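Local coordinates for Sn-glycerol-3-phosphate ABC transporter substrate-binding protein UspB (Mycobacterium tuberculosis, PDB 4MFI), which probably binds glycerophosphocholine outside the membrane and delivers it to an ATP-binding cassette transporter for uptake, at residues Trp42-Pro46 against Tyr78-Lys84. Residues are numbered along the deposited sequence; the frame is centred on the assembly and turned at random.
Sequences WSSHP and YDEVAQK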
loop_
_atom_site.group_PDB
_atom_site.type_symbol
_atom_site.label_atom_id
_atom_site.label_comp_id
_atom_site.label_asym_id
_atom_site.label_seq_id
_atom_site.Cartn_x
_atom_site.Cartn_y
_atom_site.Cartn_z
ATOM N N TRP A 42 -3.744 14.947 -12.785
ATOM C CA TRP A 42 -2.467 14.308 -13.087
ATOM C C TRP A 42 -2.406 12.909 -12.499
ATOM O O TRP A 42 -2.389 12.735 -11.276
ATOM C CB TRP A 42 -1.308 15.131 -12.529
ATOM C CG TRP A 42 -1.031 16.400 -13.275
ATOM C CD1 TRP A 42 -1.852 17.035 -14.167
ATOM C CD2 TRP A 42 0.161 17.188 -13.198
ATOM N NE1 TRP A 42 -1.241 18.172 -14.644
ATOM C CE2 TRP A 42 -0.004 18.288 -14.063
ATOM C CE3 TRP A 42 1.354 17.070 -12.477
ATOM C CZ2 TRP A 42 0.977 19.268 -14.222
ATOM C CZ3 TRP A 42 2.327 18.043 -12.637
ATOM C CH2 TRP A 42 2.134 19.125 -13.503
ATOM N N SER A 43 -2.371 11.913 -13.377
ATOM C CA SER A 43 -2.349 10.517 -12.964
ATOM C C SER A 43 -1.272 9.732 -13.710
ATOM O O SER A 43 -0.885 10.092 -14.825
ATOM C CB SER A 43 -3.716 9.881 -13.227
ATOM O OG SER A 43 -3.718 8.509 -12.874
ATOM N N SER A 44 -0.789 8.665 -13.083
ATOM C CA SER A 44 0.097 7.720 -13.750
ATOM C C SER A 44 -0.699 6.537 -14.298
ATOM O O SER A 44 -0.127 5.594 -14.845
ATOM C CB SER A 44 1.162 7.216 -12.779
ATOM O OG SER A 44 0.553 6.703 -11.607
ATOM N N HIS A 45 -2.020 6.602 -14.154
ATOM C CA HIS A 45 -2.904 5.527 -14.603
ATOM C C HIS A 45 -2.497 4.180 -14.003
ATOM O O HIS A 45 -2.241 3.225 -14.742
ATOM C CB HIS A 45 -2.908 5.416 -16.136
ATOM C CG HIS A 45 -2.941 6.736 -16.849
ATOM N ND1 HIS A 45 -3.904 7.692 -16.607
ATOM C CD2 HIS A 45 -2.134 7.249 -17.807
ATOM C CE1 HIS A 45 -3.684 8.742 -17.380
ATOM N NE2 HIS A 45 -2.618 8.498 -18.121
ATOM N N PRO A 46 -2.442 4.094 -12.666
ATOM C CA PRO A 46 -1.927 2.872 -12.037
ATOM C C PRO A 46 -2.772 1.652 -12.390
ATOM O O PRO A 46 -3.999 1.750 -12.486
ATOM C CB PRO A 46 -2.021 3.181 -10.540
ATOM C CG PRO A 46 -3.133 4.187 -10.436
ATOM C CD PRO A 46 -2.986 5.040 -11.674
ATOM N N TYR A 78 4.450 6.423 -9.822
ATOM C CA TYR A 78 4.229 7.449 -8.812
ATOM C C TYR A 78 5.433 8.365 -8.646
ATOM O O TYR A 78 5.270 9.552 -8.364
ATOM C CB TYR A 78 3.866 6.815 -7.469
ATOM C CG TYR A 78 2.600 5.991 -7.492
ATOM C CD1 TYR A 78 1.478 6.408 -8.206
ATOM C CD2 TYR A 78 2.522 4.793 -6.792
ATOM C CE1 TYR A 78 0.317 5.655 -8.217
ATOM C CE2 TYR A 78 1.370 4.035 -6.798
ATOM C CZ TYR A 78 0.268 4.469 -7.510
ATOM O OH TYR A 78 -0.887 3.713 -7.519
ATOM N N ASP A 79 6.637 7.815 -8.801
ATOM C CA ASP A 79 7.849 8.615 -8.677
ATOM C C ASP A 79 7.890 9.700 -9.746
ATOM O O ASP A 79 8.256 10.844 -9.470
ATOM C CB ASP A 79 9.100 7.739 -8.780
ATOM C CG ASP A 79 9.365 6.924 -7.521
ATOM O OD1 ASP A 79 9.089 7.414 -6.409
ATOM O OD2 ASP A 79 9.888 5.794 -7.645
ATOM N N GLU A 80 7.498 9.345 -10.967
ATOM C CA GLU A 80 7.509 10.303 -12.066
ATOM C C GLU A 80 6.454 11.390 -11.879
ATOM O O GLU A 80 6.705 12.561 -12.180
ATOM C CB GLU A 80 7.343 9.598 -13.414
ATOM C CG GLU A 80 8.542 8.747 -13.798
ATOM C CD GLU A 80 8.502 8.297 -15.242
ATOM O OE1 GLU A 80 7.518 8.631 -15.952
ATOM O OE2 GLU A 80 9.458 7.609 -15.665
ATOM N N VAL A 81 5.279 11.017 -11.377
ATOM C CA VAL A 81 4.252 12.019 -11.101
ATOM C C VAL A 81 4.773 13.018 -10.076
ATOM O O VAL A 81 4.584 14.226 -10.222
ATOM C CB VAL A 81 2.947 11.385 -10.599
ATOM C CG1 VAL A 81 1.935 12.462 -10.227
ATOM C CG2 VAL A 81 2.370 10.465 -11.664
ATOM N N ALA A 82 5.445 12.508 -9.047
ATOM C CA ALA A 82 5.974 13.366 -8.000
ATOM C C ALA A 82 6.984 14.380 -8.550
ATOM O O ALA A 82 6.950 15.554 -8.167
ATOM C CB ALA A 82 6.586 12.535 -6.888
ATOM N N GLN A 83 7.887 13.943 -9.433
ATOM C CA GLN A 83 8.860 14.872 -10.012
ATOM C C GLN A 83 8.197 15.911 -10.910
ATOM O O GLN A 83 8.592 17.080 -10.917
ATOM C CB GLN A 83 9.965 14.139 -10.772
ATOM C CG GLN A 83 10.808 13.210 -9.903
ATOM C CD GLN A 83 11.435 13.897 -8.694
ATOM O OE1 GLN A 83 11.603 15.116 -8.663
ATOM N NE2 GLN A 83 11.796 13.105 -7.694
ATOM N N LYS A 84 7.189 15.492 -11.668
ATOM C CA LYS A 84 6.485 16.432 -12.530
ATOM C C LYS A 84 5.781 17.485 -11.673
ATOM O O LYS A 84 5.821 18.682 -11.987
ATOM C CB LYS A 84 5.495 15.695 -13.432
ATOM C CG LYS A 84 4.893 16.559 -14.531
ATOM C CD LYS A 84 3.812 15.789 -15.282
ATOM C CE LYS A 84 3.118 16.648 -16.329
ATOM N NZ LYS A 84 4.046 17.050 -17.421
#
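Trp42 meets Lys84 where the end of strand 39-43 packs against helix 78-88, in an alpha/beta domain of the periplasmic binding protein fold. This strand lies between parallel strands 69-73 and 97-101, and the helix links these two in a beta-alpha-beta crossover that passes over strand 39-43. With CG anti to the backbone N (chi1 -170°) and the next two torsions extended, the Lys84 chain lies over one indole face, at about a right angle to the length of the Trp42 side chain. Lys84 CE makes a CH-pi contact there, 3.9 Å from the centroid of the Trp42 six-membered ring. The bend at chi4 lifts Lys84 NZ to 5.1 Å from that Trp42 centroid, at most a weak cation-pi attraction. Ser43 turns from the helix; its OG accepts a hydrogen bond from His45 N in an ST turn and is also hydrogen-bonded to Glu53 OE2. Ser44 points back, its CB 3.6 Å from Val81 CG2. Ser44 N is buried with no hydrogen-bond partner in the model. Ser44 OG sits obliquely against the Tyr78 ring, 3.5 Å from its CD1. Pro46 CB closes the contact at the far end of that ring, 3.3 Å from Tyr78 OH.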